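Local coordinates for protein putative esterase Rv1847/MT1895 (Mycobacterium tuberculosis, PDB 3S4K) that probably acts as a hotdog-fold thioesterase of the PaaI family, hydrolysing acyl-CoA thioesters such as 1,4-dihydroxy-2-naphthoyl-CoA, at residues Leu32-Arg44 with Ile97-Arg111. Numbering follows the deposited sequence.
Sequences LGPDGARAQLDVR and ISSGMVYGTAEPLHR. With SO4 (sulfate ion), chain G.
Arg111 NH1 grips Asp35 OD1 in a salt bridge of 3.0 Å, nearly straight (173°) and in the guanidinium plane, reaching the carboxylate oxygen on its anti side; a weak bond to Pro34 O joins it. The edge carrying NE and NH2 holds a sulfate ion, probably from the crystallisation liquor, with Arg111 NE 2.9 Å from SO4 O1, while Pro108 CG lies over one guanidinium face. The cluster ties the type I turn Gly33-Gly36, which leads into strand 36-43, to Arg111, just past the corner that ends strand 100-108; the two strands pair antiparallel in the hotdog sheet that packs against helix 56-75. Paired backbone bonds link Ala39 with Gly104 and Leu41 with Val102. At the other end a water bridges Asp42 OD1, Val43 O and Gly100 N. On the helix side Leu41 CD1 meets Val102 CG2 at 3.7 Å, and Leu41 continues onto Met62. The opposite face carries Arg38, Gln40, Asp42, Met101, Tyr103 and Thr105. Thr105 CG2 sits over the centre of the Arg38 guanidinium, whose NE is salt-bridged to Glu31. Met101, bent at chi2 (-73°), brings SD 3.6 Å from Asp42 CB. Gln40 runs beside Tyr103, amide and ring 86° apart, with Gln40 OE1 at the ring edge, 3.3 Å from Tyr103 CE2.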
# COMPACT_ATOMS: atom_id res chain seq x y z
N LEU A 32 -6.60 17.87 9.87
CA LEU A 32 -7.64 17.31 9.01
C LEU A 32 -8.66 18.40 8.66
O LEU A 32 -9.29 18.98 9.55
CB LEU A 32 -8.28 16.10 9.69
CG LEU A 32 -9.45 15.45 8.93
CD1 LEU A 32 -9.02 15.05 7.52
CD2 LEU A 32 -9.94 14.26 9.73
N GLY A 33 -8.82 18.67 7.37
CA GLY A 33 -9.81 19.61 6.89
C GLY A 33 -10.06 19.46 5.40
O GLY A 33 -9.48 18.59 4.75
N PRO A 34 -10.90 20.33 4.84
CA PRO A 34 -11.26 20.25 3.42
C PRO A 34 -10.09 20.39 2.45
O PRO A 34 -10.17 19.90 1.32
CB PRO A 34 -12.24 21.41 3.22
CG PRO A 34 -12.56 21.93 4.53
CD PRO A 34 -11.71 21.32 5.57
N ASP A 35 -9.03 21.09 2.86
CA ASP A 35 -7.92 21.30 1.93
C ASP A 35 -6.77 20.34 2.12
O ASP A 35 -5.79 20.40 1.36
CB ASP A 35 -7.41 22.73 2.00
CG ASP A 35 -8.42 23.72 1.45
OD1 ASP A 35 -9.26 23.34 0.59
OD2 ASP A 35 -8.38 24.87 1.88
N GLY A 36 -6.89 19.45 3.10
CA GLY A 36 -5.88 18.43 3.32
C GLY A 36 -5.86 17.81 4.70
O GLY A 36 -6.69 18.09 5.54
N ALA A 37 -4.87 16.93 4.87
CA ALA A 37 -4.61 16.25 6.11
C ALA A 37 -3.14 15.93 6.27
O ALA A 37 -2.37 15.87 5.28
CB ALA A 37 -5.44 14.96 6.22
N ARG A 38 -2.75 15.77 7.52
CA ARG A 38 -1.38 15.42 7.89
C ARG A 38 -1.40 14.39 9.01
O ARG A 38 -2.19 14.48 9.95
CB ARG A 38 -0.56 16.66 8.29
CG ARG A 38 -0.48 17.75 7.18
CD ARG A 38 0.36 18.94 7.59
NE ARG A 38 -0.00 20.07 6.73
CZ ARG A 38 0.81 20.76 5.93
NH1 ARG A 38 2.13 20.54 5.88
NH2 ARG A 38 0.28 21.72 5.17
N ALA A 39 -0.52 13.40 8.91
CA ALA A 39 -0.39 12.38 9.95
C ALA A 39 1.00 11.82 9.97
O ALA A 39 1.80 12.06 9.06
CB ALA A 39 -1.42 11.24 9.73
N GLN A 40 1.30 11.09 11.03
CA GLN A 40 2.66 10.69 11.29
C GLN A 40 2.71 9.37 12.03
O GLN A 40 1.79 9.04 12.78
CB GLN A 40 3.35 11.75 12.11
CG GLN A 40 2.75 11.95 13.50
CD GLN A 40 3.18 13.28 14.11
OE1 GLN A 40 3.23 14.29 13.42
NE2 GLN A 40 3.48 13.27 15.38
N LEU A 41 3.80 8.63 11.83
CA LEU A 41 4.02 7.40 12.60
C LEU A 41 5.49 7.22 12.90
O LEU A 41 6.37 7.79 12.24
CB LEU A 41 3.44 6.15 11.91
CG LEU A 41 4.00 5.62 10.58
CD1 LEU A 41 5.35 4.91 10.74
CD2 LEU A 41 2.97 4.68 9.91
N ASP A 42 5.75 6.43 13.94
CA ASP A 42 7.10 6.08 14.33
C ASP A 42 7.43 4.78 13.62
O ASP A 42 6.65 3.84 13.66
CB ASP A 42 7.19 5.88 15.85
CG ASP A 42 8.62 5.76 16.38
OD1 ASP A 42 9.58 6.27 15.77
OD2 ASP A 42 8.77 5.16 17.47
N VAL A 43 8.58 4.73 12.97
CA VAL A 43 9.05 3.48 12.38
C VAL A 43 9.53 2.54 13.47
O VAL A 43 10.48 2.85 14.18
CB VAL A 43 10.16 3.72 11.34
CG1 VAL A 43 10.70 2.35 10.84
CG2 VAL A 43 9.63 4.58 10.20
N ARG A 44 8.82 1.42 13.62
CA ARG A 44 9.14 0.41 14.62
C ARG A 44 9.56 -0.88 13.92
O ARG A 44 9.28 -1.07 12.73
CB ARG A 44 7.92 0.13 15.50
N ILE A 97 14.74 3.87 4.85
CA ILE A 97 15.14 4.17 6.23
C ILE A 97 14.72 3.01 7.14
O ILE A 97 13.95 2.15 6.72
CB ILE A 97 14.53 5.50 6.73
CG1 ILE A 97 13.00 5.43 6.83
CG2 ILE A 97 14.97 6.67 5.81
CD1 ILE A 97 12.30 6.65 7.53
N SER A 98 15.26 2.98 8.36
CA SER A 98 15.07 1.88 9.30
C SER A 98 14.49 2.27 10.66
O SER A 98 14.19 1.38 11.48
CB SER A 98 16.42 1.21 9.54
OG SER A 98 16.79 0.47 8.40
N SER A 99 14.40 3.57 10.93
CA SER A 99 13.94 4.08 12.22
C SER A 99 13.57 5.56 12.15
O SER A 99 13.78 6.22 11.12
CB SER A 99 15.03 3.87 13.28
OG SER A 99 16.12 4.76 13.08
N GLY A 100 13.03 6.07 13.25
CA GLY A 100 12.61 7.48 13.36
C GLY A 100 11.19 7.70 12.90
O GLY A 100 10.52 6.77 12.42
N MET A 101 10.73 8.94 13.02
CA MET A 101 9.36 9.33 12.64
C MET A 101 9.30 9.65 11.15
O MET A 101 10.26 10.15 10.57
CB MET A 101 8.94 10.59 13.41
CG MET A 101 8.86 10.42 14.92
SD MET A 101 7.44 9.46 15.46
CE MET A 101 6.04 10.43 14.87
N VAL A 102 8.14 9.36 10.55
CA VAL A 102 7.82 9.80 9.19
C VAL A 102 6.50 10.55 9.25
O VAL A 102 5.67 10.30 10.11
CB VAL A 102 7.78 8.62 8.18
CG1 VAL A 102 9.19 8.03 8.02
CG2 VAL A 102 6.76 7.56 8.59
N TYR A 103 6.35 11.50 8.32
CA TYR A 103 5.31 12.50 8.36
C TYR A 103 4.74 12.64 6.95
O TYR A 103 5.51 12.85 6.00
CB TYR A 103 5.94 13.84 8.76
CG TYR A 103 6.59 13.83 10.13
CD1 TYR A 103 7.94 13.51 10.31
CD2 TYR A 103 5.84 14.15 11.26
CE1 TYR A 103 8.52 13.50 11.60
CE2 TYR A 103 6.40 14.14 12.52
CZ TYR A 103 7.73 13.83 12.68
OH TYR A 103 8.23 13.80 13.96
N GLY A 104 3.42 12.51 6.80
CA GLY A 104 2.76 12.71 5.51
C GLY A 104 1.83 13.89 5.45
O GLY A 104 1.15 14.20 6.43
N THR A 105 1.78 14.55 4.29
CA THR A 105 0.84 15.62 4.02
C THR A 105 0.11 15.34 2.72
O THR A 105 0.76 15.04 1.72
CB THR A 105 1.58 16.94 3.84
OG1 THR A 105 2.25 17.29 5.06
CG2 THR A 105 0.62 18.07 3.44
N ALA A 106 -1.22 15.47 2.74
CA ALA A 106 -2.06 15.35 1.54
C ALA A 106 -2.41 16.74 1.02
O ALA A 106 -2.80 17.61 1.81
CB ALA A 106 -3.33 14.59 1.82
N GLU A 107 -2.25 16.92 -0.29
CA GLU A 107 -2.64 18.13 -1.04
C GLU A 107 -3.56 17.70 -2.16
O GLU A 107 -3.37 16.64 -2.74
CB GLU A 107 -1.45 18.75 -1.76
CG GLU A 107 -0.28 19.19 -1.01
CD GLU A 107 0.87 19.40 -1.98
OE1 GLU A 107 0.73 20.25 -2.90
OE2 GLU A 107 1.84 18.64 -1.90
N PRO A 108 -4.55 18.53 -2.52
CA PRO A 108 -5.49 18.17 -3.54
C PRO A 108 -5.00 18.40 -4.97
O PRO A 108 -4.40 19.44 -5.28
CB PRO A 108 -6.68 19.06 -3.22
CG PRO A 108 -6.07 20.30 -2.68
CD PRO A 108 -4.87 19.83 -1.90
N LEU A 109 -5.23 17.41 -5.82
CA LEU A 109 -5.00 17.53 -7.26
C LEU A 109 -6.28 17.75 -8.06
O LEU A 109 -6.25 18.48 -9.04
CB LEU A 109 -4.25 16.30 -7.80
CG LEU A 109 -2.92 16.01 -7.09
CD1 LEU A 109 -2.24 14.77 -7.72
CD2 LEU A 109 -1.97 17.20 -7.15
N HIS A 110 -7.36 17.08 -7.67
CA HIS A 110 -8.67 17.23 -8.32
C HIS A 110 -9.74 16.93 -7.30
O HIS A 110 -9.65 15.93 -6.58
CB HIS A 110 -8.85 16.29 -9.51
CG HIS A 110 -10.26 16.29 -10.05
ND1 HIS A 110 -10.75 17.32 -10.81
CD2 HIS A 110 -11.29 15.42 -9.86
CE1 HIS A 110 -12.02 17.07 -11.11
NE2 HIS A 110 -12.37 15.93 -10.54
N ARG A 111 -10.76 17.77 -7.23
CA ARG A 111 -11.89 17.51 -6.36
C ARG A 111 -13.17 17.88 -7.10
O ARG A 111 -13.45 19.05 -7.30
CB ARG A 111 -11.77 18.31 -5.06
CG ARG A 111 -10.57 17.93 -4.20
CD ARG A 111 -10.39 18.88 -3.01
NE ARG A 111 -9.92 20.19 -3.46
CZ ARG A 111 -9.63 21.20 -2.65
NH1 ARG A 111 -9.76 21.09 -1.33
NH2 ARG A 111 -9.20 22.35 -3.16
S SO4 G . -9.10 21.03 -6.96
O1 SO4 G . -8.59 20.05 -6.03
O2 SO4 G . -9.74 22.11 -6.17
O3 SO4 G . -7.95 21.60 -7.67
O4 SO4 G . -10.07 20.50 -7.98
O HOH W 1 11.95 4.77 15.48
O HOH W 2 12.89 0.39 13.80